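HTH-type transcriptional regulator TreR (Bacillus subtilis, PDB 2OGG) represses the trehalose operon and binds trehalose-6-phosphate, this chain being its effector-binding UTRA domain, and assembles as a dimer of dimers. Local coordinates at residues E23-Q28 with F130-S135; E19-L24 with L29-D34; R44-D47 with V51-D54. One frame throughout, in Å; residues are numbered along the deposited sequence.

Contact 1. Residues E23-Q28 with F130-S135; sequences ELIQKQ and FQYTES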
loop_
_atom_site.group_PDB
_atom_site.type_symbol
_atom_site.label_atom_id
_atom_site.label_comp_id
_atom_site.label_asym_id
_atom_site.label_seq_id
_atom_site.Cartn_x
_atom_site.Cartn_y
_atom_site.Cartn_z
ATOM N N GLU A 23 11.171 -8.719 29.655
ATOM C CA GLU A 23 10.429 -9.835 29.107
ATOM C C GLU A 23 9.377 -9.402 28.094
ATOM O O GLU A 23 9.085 -10.134 27.146
ATOM C CB GLU A 23 9.863 -10.733 30.201
ATOM C CG GLU A 23 10.954 -11.370 31.047
ATOM C CD GLU A 23 10.413 -12.246 32.163
ATOM O OE1 GLU A 23 9.465 -11.824 32.867
ATOM O OE2 GLU A 23 10.989 -13.335 32.373
ATOM N N LEU A 24 8.847 -8.193 28.253
ATOM C CA LEU A 24 7.901 -7.684 27.274
ATOM C C LEU A 24 8.583 -7.406 25.925
ATOM O O LEU A 24 8.047 -7.788 24.884
ATOM C CB LEU A 24 7.139 -6.457 27.781
ATOM C CG LEU A 24 6.340 -5.683 26.708
ATOM C CD1 LEU A 24 5.111 -6.456 26.158
ATOM C CD2 LEU A 24 5.937 -4.283 27.192
ATOM N N ILE A 25 9.806 -6.875 25.943
ATOM C CA ILE A 25 10.488 -6.596 24.688
ATOM C C ILE A 25 11.043 -7.853 24.041
ATOM O O ILE A 25 11.080 -7.954 22.818
ATOM C CB ILE A 25 11.574 -5.517 24.801
ATOM C CG1 ILE A 25 10.945 -4.174 25.173
ATOM C CG2 ILE A 25 12.304 -5.378 23.497
ATOM C CD1 ILE A 25 9.714 -3.799 24.330
ATOM N N GLN A 26 11.404 -8.846 24.846
ATOM C CA GLN A 26 11.661 -10.159 24.274
ATOM C C GLN A 26 10.483 -10.642 23.385
ATOM O O GLN A 26 10.685 -11.027 22.236
ATOM C CB GLN A 26 12.016 -11.177 25.359
ATOM C CG GLN A 26 13.438 -11.019 25.863
ATOM C CD GLN A 26 13.651 -11.668 27.229
ATOM O OE1 GLN A 26 13.516 -12.883 27.384
ATOM N NE2 GLN A 26 13.968 -10.849 28.231
ATOM N N LYS A 27 9.254 -10.508 23.875
ATOM C CA LYS A 27 8.089 -10.890 23.086
ATOM C C LYS A 27 7.835 -9.944 21.895
ATOM O O LYS A 27 7.745 -10.399 20.758
ATOM C CB LYS A 27 6.839 -11.060 23.964
ATOM C CG LYS A 27 5.524 -11.016 23.168
ATOM C CD LYS A 27 4.596 -12.204 23.461
ATOM C CE LYS A 27 3.478 -11.836 24.427
ATOM N NZ LYS A 27 2.685 -10.671 23.930
ATOM N N GLN A 28 7.863 -8.634 22.139
ATOM C CA GLN A 28 7.538 -7.638 21.109
ATOM C C GLN A 28 8.553 -7.582 19.971
ATOM O O GLN A 28 8.187 -7.428 18.810
ATOM C CB GLN A 28 7.387 -6.234 21.711
ATOM C CG GLN A 28 6.140 -6.022 22.553
ATOM C CD GLN A 28 4.834 -6.194 21.787
ATOM O OE1 GLN A 28 4.776 -6.891 20.783
ATOM N NE2 GLN A 28 3.759 -5.647 22.332
ATOM N N PHE A 130 13.315 -6.349 13.270
ATOM C CA PHE A 130 14.479 -5.576 13.666
ATOM C C PHE A 130 14.147 -4.415 14.600
ATOM O O PHE A 130 14.997 -3.985 15.363
ATOM C CB PHE A 130 15.156 -5.064 12.400
ATOM C CG PHE A 130 15.727 -3.701 12.537
ATOM C CD1 PHE A 130 16.945 -3.500 13.188
ATOM C CD2 PHE A 130 15.076 -2.623 11.995
ATOM C CE1 PHE A 130 17.461 -2.223 13.369
ATOM C CE2 PHE A 130 15.614 -1.340 12.117
ATOM C CZ PHE A 130 16.808 -1.143 12.821
ATOM N N GLN A 131 12.935 -3.868 14.494
ATOM C CA GLN A 131 12.518 -2.720 15.318
ATOM C C GLN A 131 11.076 -2.793 15.819
ATOM O O GLN A 131 10.188 -3.294 15.132
ATOM C CB GLN A 131 12.681 -1.444 14.519
ATOM C CG GLN A 131 12.075 -0.222 15.194
ATOM C CD GLN A 131 12.338 1.008 14.389
ATOM O OE1 GLN A 131 12.890 0.915 13.289
ATOM N NE2 GLN A 131 12.134 2.177 15.001
ATOM N N TYR A 132 10.824 -2.235 16.997
ATOM C CA TYR A 132 9.467 -2.168 17.494
ATOM C C TYR A 132 9.174 -0.792 18.076
ATOM O O TYR A 132 9.933 -0.292 18.894
ATOM C CB TYR A 132 9.202 -3.268 18.504
ATOM C CG TYR A 132 8.011 -2.995 19.412
ATOM C CD1 TYR A 132 6.710 -3.296 19.021
ATOM C CD2 TYR A 132 8.195 -2.515 20.688
ATOM C CE1 TYR A 132 5.621 -2.969 19.828
ATOM C CE2 TYR A 132 7.109 -2.235 21.533
ATOM C CZ TYR A 132 5.830 -2.442 21.097
ATOM O OH TYR A 132 4.763 -2.204 21.973
ATOM N N THR A 133 8.079 -0.177 17.628
ATOM C CA THR A 133 7.689 1.149 18.077
ATOM C C THR A 133 6.282 1.122 18.648
ATOM O O THR A 133 5.441 0.341 18.216
ATOM C CB THR A 133 7.768 2.133 16.920
ATOM O OG1 THR A 133 9.070 2.040 16.336
ATOM C CG2 THR A 133 7.558 3.572 17.389
ATOM N N GLU A 134 6.100 1.835 19.739
ATOM C CA GLU A 134 4.815 1.924 20.423
ATOM C C GLU A 134 4.537 3.398 20.684
ATOM O O GLU A 134 5.335 4.070 21.342
ATOM C CB GLU A 134 4.839 1.184 21.760
ATOM C CG GLU A 134 3.528 1.346 22.499
ATOM C CD GLU A 134 3.528 0.754 23.894
ATOM O OE1 GLU A 134 4.092 -0.346 24.088
ATOM O OE2 GLU A 134 2.813 1.312 24.759
ATOM N N SER A 135 3.566 3.941 19.959
ATOM C CA SER A 135 3.314 5.376 19.966
ATOM C C SER A 135 1.961 5.630 20.585
ATOM O O SER A 135 0.956 5.114 20.107
ATOM C CB SER A 135 3.320 5.889 18.534
ATOM O OG SER A 135 3.469 7.289 18.499
#
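The 23-28 part of helix 23-29 lies against strand 130-135, and the two backbones are nearest where Q28 and Y132 bring their CA atoms to 6.8 Å. Both of these side chains set out toward the opposite segment. Q28 CB sits almost exactly above the middle of the Y132 ring, 3.8 Å from the centroid and only 5° off the ring normal, a CH-pi contact. Beyond it the Q28 chain bends at chi2, which lays the amide back across the phenol so that the two planes stack, 17° apart. Q28 OE1 is hydrogen-bonded to Y121 OH of strand 114-124, so the rotation of the amide is fixed while its flat side rests on the ring. I25 adds an apolar touch from another quarter, its CD1 reaching Y132 CE2 at 4.1 Å, obliquely to the ring.

The phenol oxygen is gripped within its own strand: Y132 OH donates to E134 OE1 at 2.9 Å, arriving on the anti side of the carboxylate. R119 NE also bonds that hydroxyl, and R136 pairs with the other carboxylate oxygen of E134. Just before Y132, F130 and Q131 both face V122 in a classic beta bulge. This is a short helix packed against the antiparallel sheet of the UTRA domain, with an aromatic side chain of the sheet as its seat.

Contact 2. Residues E19-L24 with L29-D34; sequences EPPSEL and LRANLD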
loop_
_atom_site.group_PDB
_atom_site.type_symbol
_atom_site.label_atom_id
_atom_site.label_comp_id
_atom_site.label_asym_id
_atom_site.label_seq_id
_atom_site.Cartn_x
_atom_site.Cartn_y
_atom_site.Cartn_z
ATOM N N GLU A 19 20.599 -1.988 26.852
ATOM C CA GLU A 19 20.582 -3.041 27.844
ATOM C C GLU A 19 20.040 -4.281 27.180
ATOM O O GLU A 19 19.441 -4.184 26.106
ATOM C CB GLU A 19 19.622 -2.634 28.963
ATOM C CG GLU A 19 20.190 -1.653 29.972
ATOM C CD GLU A 19 19.130 -1.184 30.945
ATOM O OE1 GLU A 19 18.105 -0.641 30.466
ATOM O OE2 GLU A 19 19.286 -1.443 32.168
ATOM N N PRO A 20 20.142 -5.439 27.858
ATOM C CA PRO A 20 19.352 -6.609 27.434
ATOM C C PRO A 20 17.833 -6.301 27.542
ATOM O O PRO A 20 17.411 -5.559 28.423
ATOM C CB PRO A 20 19.734 -7.686 28.472
ATOM C CG PRO A 20 20.970 -7.168 29.163
ATOM C CD PRO A 20 20.826 -5.674 29.140
ATOM N N PRO A 21 17.004 -6.974 26.741
ATOM C CA PRO A 21 15.554 -6.751 26.775
ATOM C C PRO A 21 14.777 -7.242 28.029
ATOM O O PRO A 21 15.067 -8.314 28.569
ATOM C CB PRO A 21 15.070 -7.474 25.523
ATOM C CG PRO A 21 16.073 -8.535 25.313
ATOM C CD PRO A 21 17.393 -7.994 25.757
ATOM N N SER A 22 13.755 -6.482 28.432
ATOM C CA SER A 22 12.819 -6.937 29.467
ATOM C C SER A 22 12.016 -8.077 28.858
ATOM O O SER A 22 12.137 -8.357 27.656
ATOM C CB SER A 22 11.875 -5.805 29.903
ATOM O OG SER A 22 11.045 -5.387 28.829
ATOM N N GLU A 23 11.171 -8.719 29.655
ATOM C CA GLU A 23 10.429 -9.835 29.107
ATOM C C GLU A 23 9.377 -9.402 28.094
ATOM O O GLU A 23 9.085 -10.134 27.146
ATOM C CB GLU A 23 9.863 -10.733 30.201
ATOM C CG GLU A 23 10.954 -11.370 31.047
ATOM C CD GLU A 23 10.413 -12.246 32.163
ATOM O OE1 GLU A 23 9.465 -11.824 32.867
ATOM O OE2 GLU A 23 10.989 -13.335 32.373
ATOM N N LEU A 24 8.847 -8.193 28.253
ATOM C CA LEU A 24 7.901 -7.684 27.274
ATOM C C LEU A 24 8.583 -7.406 25.925
ATOM O O LEU A 24 8.047 -7.788 24.884
ATOM C CB LEU A 24 7.139 -6.457 27.781
ATOM C CG LEU A 24 6.340 -5.683 26.708
ATOM C CD1 LEU A 24 5.111 -6.456 26.158
ATOM C CD2 LEU A 24 5.937 -4.283 27.192
ATOM N N LEU A 29 9.822 -7.775 20.297
ATOM C CA LEU A 29 10.901 -7.602 19.325
ATOM C C LEU A 29 11.540 -8.923 18.921
ATOM O O LEU A 29 12.500 -8.935 18.173
ATOM C CB LEU A 29 11.961 -6.697 19.939
ATOM C CG LEU A 29 12.883 -5.880 19.070
ATOM C CD1 LEU A 29 12.107 -5.131 18.017
ATOM C CD2 LEU A 29 13.626 -4.932 19.956
ATOM N N ARG A 30 10.950 -10.032 19.356
ATOM C CA ARG A 30 11.537 -11.360 19.187
ATOM C C ARG A 30 13.039 -11.372 19.453
ATOM O O ARG A 30 13.818 -11.867 18.644
ATOM C CB ARG A 30 11.237 -11.917 17.801
ATOM C CG ARG A 30 9.850 -12.522 17.643
ATOM C CD ARG A 30 9.489 -12.557 16.151
ATOM N NE ARG A 30 8.103 -12.966 15.928
ATOM C CZ ARG A 30 7.416 -12.718 14.811
ATOM N NH1 ARG A 30 7.977 -12.051 13.810
ATOM N NH2 ARG A 30 6.159 -13.118 14.707
ATOM N N ALA A 31 13.437 -10.795 20.580
ATOM C CA ALA A 31 14.843 -10.738 20.996
ATOM C C ALA A 31 15.139 -11.745 22.117
ATOM O O ALA A 31 14.299 -11.942 23.000
ATOM C CB ALA A 31 15.173 -9.337 21.486
ATOM N N ASN A 32 16.390 -12.221 22.171
ATOM C CA ASN A 32 16.879 -13.071 23.271
ATOM C C ASN A 32 17.477 -12.280 24.445
ATOM O O ASN A 32 17.818 -11.081 24.335
ATOM C CB ASN A 32 17.987 -14.018 22.787
ATOM C CG ASN A 32 17.614 -14.793 21.542
ATOM O OD1 ASN A 32 16.496 -15.300 21.417
ATOM N ND2 ASN A 32 18.606 -15.026 20.687
ATOM N N LEU A 33 17.789 -13.040 25.492
ATOM C CA LEU A 33 18.600 -12.585 26.599
ATOM C C LEU A 33 19.888 -11.849 26.237
ATOM O O LEU A 33 20.196 -10.790 26.776
ATOM C CB LEU A 33 17.778 -11.903 27.670
ATOM C CG LEU A 33 18.196 -12.095 29.122
ATOM C CD1 LEU A 33 17.605 -10.949 29.943
ATOM C CD2 LEU A 33 17.705 -13.454 29.624
ATOM N N ASP A 34 20.610 -12.379 25.262
ATOM C CA ASP A 34 21.938 -11.881 24.959
ATOM C C ASP A 34 21.951 -11.014 23.703
ATOM O O ASP A 34 22.827 -11.163 22.845
ATOM C CB ASP A 34 22.905 -13.058 24.814
ATOM C CG ASP A 34 22.249 -14.275 24.181
ATOM O OD1 ASP A 34 22.619 -14.612 23.033
ATOM O OD2 ASP A 34 21.320 -14.851 24.798
#
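P21 is the close-packed residue here: its CG and CD press against A31 and N32, with P21 CG 3.2 Å from N32 O and 4.0 Å from A31 CB. P21 CD lies near the same carbonyl, 3.4 Å from N32 O, so two ring carbons crowd one backbone oxygen, while A31 CB is directed toward the proline. The two segments share no hydrogen bond; van der Waals contact carries the packing between them.

The outer part is looser. P20 CB meets L33 O at 3.6 Å, but its side-chain contact is slack, P20 CB standing 4.2 Å from L33 CD1. That same methyl also leans over the backbone of the prolines, with L33 CD1 3.9 Å from P21 O. P20 and L33, both exposed, form the solvent side, in contrast to the buried P21 and A31.

The helix between the segments is marked at each end. S22 occupies the N-cap, its OG making a weak bond to I25 N, and at the other end R30 leaves helical geometry with a positive phi of 42°, where the chain turns back alongside the prolines. Q26, on the helix between, donates from its side-chain amide to P21 O, a bond that ties the helix to the turn before it.

The pair thus brackets helix 23-29, joining the turn that leaves strand 11-19 to the loop that leads into strand 37-46. Beneath it, P21 rests on I37, A31 on F59 of strand 49-59, and L29 reaches down to Y57, F59 and Y132 of the sheet.

Contact 3. Residues R44-D47 with V51-D54; sequences RKID and VILD. With SO4 (sulfate ion), chain C.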
loop_
_atom_site.group_PDB
_atom_site.type_symbol
_atom_site.label_atom_id
_atom_site.label_comp_id
_atom_site.label_asym_id
_atom_site.label_seq_id
_atom_site.Cartn_x
_atom_site.Cartn_y
_atom_site.Cartn_z
ATOM N N ARG A 44 6.196 14.041 23.199
ATOM C CA ARG A 44 6.114 15.164 22.275
ATOM C C ARG A 44 5.227 16.238 22.881
ATOM O O ARG A 44 4.069 15.980 23.179
ATOM C CB ARG A 44 5.481 14.733 20.952
ATOM C CG ARG A 44 5.966 13.431 20.392
ATOM C CD ARG A 44 7.295 13.624 19.702
ATOM N NE ARG A 44 7.784 12.360 19.165
ATOM C CZ ARG A 44 8.724 12.257 18.233
ATOM N NH1 ARG A 44 9.296 13.351 17.740
ATOM N NH2 ARG A 44 9.091 11.062 17.792
ATOM N N LYS A 45 5.690 17.480 22.834
ATOM C CA LYS A 45 4.953 18.597 23.408
ATOM C C LYS A 45 4.428 19.443 22.254
ATOM O O LYS A 45 5.210 20.018 21.489
ATOM C CB LYS A 45 5.879 19.416 24.330
ATOM C CG LYS A 45 5.252 20.625 25.030
ATOM C CD LYS A 45 6.269 21.255 25.976
ATOM C CE LYS A 45 5.987 22.734 26.244
ATOM N NZ LYS A 45 7.189 23.435 26.802
ATOM N N ILE A 46 3.137 19.298 21.983
ATOM C CA ILE A 46 2.495 20.030 20.897
ATOM C C ILE A 46 1.815 21.219 21.527
ATOM O O ILE A 46 0.777 21.097 22.172
ATOM C CB ILE A 46 1.515 19.130 20.126
ATOM C CG1 ILE A 46 2.291 17.912 19.578
ATOM C CG2 ILE A 46 0.762 19.941 19.046
ATOM C CD1 ILE A 46 1.455 16.838 18.917
ATOM N N ASP A 47 2.533 22.334 21.487
ATOM C CA ASP A 47 2.364 23.377 22.480
ATOM C C ASP A 47 0.918 23.675 22.870
ATOM O O ASP A 47 -0.002 23.556 22.059
ATOM C CB ASP A 47 3.218 24.625 22.178
ATOM C CG ASP A 47 4.714 24.435 22.539
ATOM O OD1 ASP A 47 5.335 25.416 23.029
ATOM O OD2 ASP A 47 5.268 23.317 22.334
ATOM N N VAL A 51 1.648 15.229 24.821
ATOM C CA VAL A 51 0.467 14.509 24.410
ATOM C C VAL A 51 0.684 13.164 23.740
ATOM O O VAL A 51 -0.272 12.411 23.575
ATOM C CB VAL A 51 -0.450 15.389 23.586
ATOM C CG1 VAL A 51 -0.836 16.604 24.391
ATOM C CG2 VAL A 51 0.252 15.812 22.327
ATOM N N ILE A 52 1.904 12.909 23.263
ATOM C CA ILE A 52 2.248 11.626 22.681
ATOM C C ILE A 52 3.432 11.022 23.422
ATOM O O ILE A 52 4.399 11.719 23.744
ATOM C CB ILE A 52 2.595 11.747 21.181
ATOM C CG1 ILE A 52 1.379 12.237 20.400
ATOM C CG2 ILE A 52 3.008 10.372 20.615
ATOM C CD1 ILE A 52 1.709 13.263 19.339
ATOM N N LEU A 53 3.394 9.717 23.649
ATOM C CA LEU A 53 4.553 9.064 24.234
ATOM C C LEU A 53 5.082 8.051 23.249
ATOM O O LEU A 53 4.317 7.235 22.743
ATOM C CB LEU A 53 4.211 8.406 25.563
ATOM C CG LEU A 53 5.479 7.856 26.199
ATOM C CD1 LEU A 53 6.252 8.985 26.859
ATOM C CD2 LEU A 53 5.213 6.667 27.142
ATOM N N ASP A 54 6.313 8.262 22.788
ATOM C CA ASP A 54 6.902 7.419 21.744
ATOM C C ASP A 54 7.951 6.485 22.335
ATOM O O ASP A 54 8.912 6.936 22.955
ATOM C CB ASP A 54 7.543 8.290 20.675
ATOM C CG ASP A 54 6.528 8.821 19.667
ATOM O OD1 ASP A 54 5.631 8.037 19.276
ATOM O OD2 ASP A 54 6.678 9.982 19.186
HETATM S S SO4 C . 11.057 9.797 14.782
HETATM O O1 SO4 C . 10.704 8.385 14.782
HETATM O O2 SO4 C . 11.592 10.204 13.498
HETATM O O3 SO4 C . 9.902 10.652 14.987
HETATM O O4 SO4 C . 12.052 9.957 15.825
#
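R44 and D54 form the salt bridge at the heart of this hairpin contact. R44 NE donates to D54 OD2 at 2.6 Å, close to the guanidinium plane and nearly in line with the carboxylate's C-O bond; a weak second bond runs from R44 NH2 to the same OD2 at 3.0 Å. One oxygen takes both donors, and the two flat groups stand almost perpendicular, 84° apart. R44 NH2 turns also to the bound sulfate, donating to its O3 at 2.9 Å. The R44 chain bends at chi2 (-79°), carrying CG past I52, whose CB is 3.8 Å from R44 CG, and on toward the carboxylate.

Next to this polar end is an apolar one. I46 CD1 touches I52 CD1 at 3.6 Å and V51 CG2 at 3.8 Å, filling the side of the hairpin nearer its turn. Behind the side chains, the backbones are tied by R44 N to I52 O and by V51 N to R44 O.

The second shell surrounds the charged groups. D54 OD1 lies very close to S135 OG, probably as a hydrogen bond, with OD2 turned to R44, and R44 NH1 makes a weak bond to T11 OG1. R42 NH1, S74 OG and the backbone nitrogens of I75 and Y76 also bond the sulfate. The ion probably comes from the crystallisation liquor, but a site of this kind is consistent with binding of the phosphate of trehalose-6-phosphate.

Strands 37-46 and 49-59 run antiparallel here, their short segments at 162°. Strand 129-138 flanks the second of them, with V51 bonded to R138 and L53 to R136, while L53 packs on helix 101-106 from the other face.

Overall arrangement
Contacts 1 and 2 share helix 23-29 and lie on the same side of the chain's centre, about 9 Å apart between centres; they touch where Q26 bonds P21 and L29 packs on Y132. Contact 3 is on the opposite side, its centre about 20 Å from that of contact 1. Contact 1 is the buried one, built on a ring-amide stack with polar bonds at its margin. Contact 2 is mostly on the surface and made by van der Waals packing. Contact 3, partly buried, mixes backbone bonds, a charged pair and an anion. Contacts 1 and 3 reach the same sheet through adjacent strands 129-138 and 49-59 and come close at S135 and D54, whereas contacts 2 and 3 do not touch.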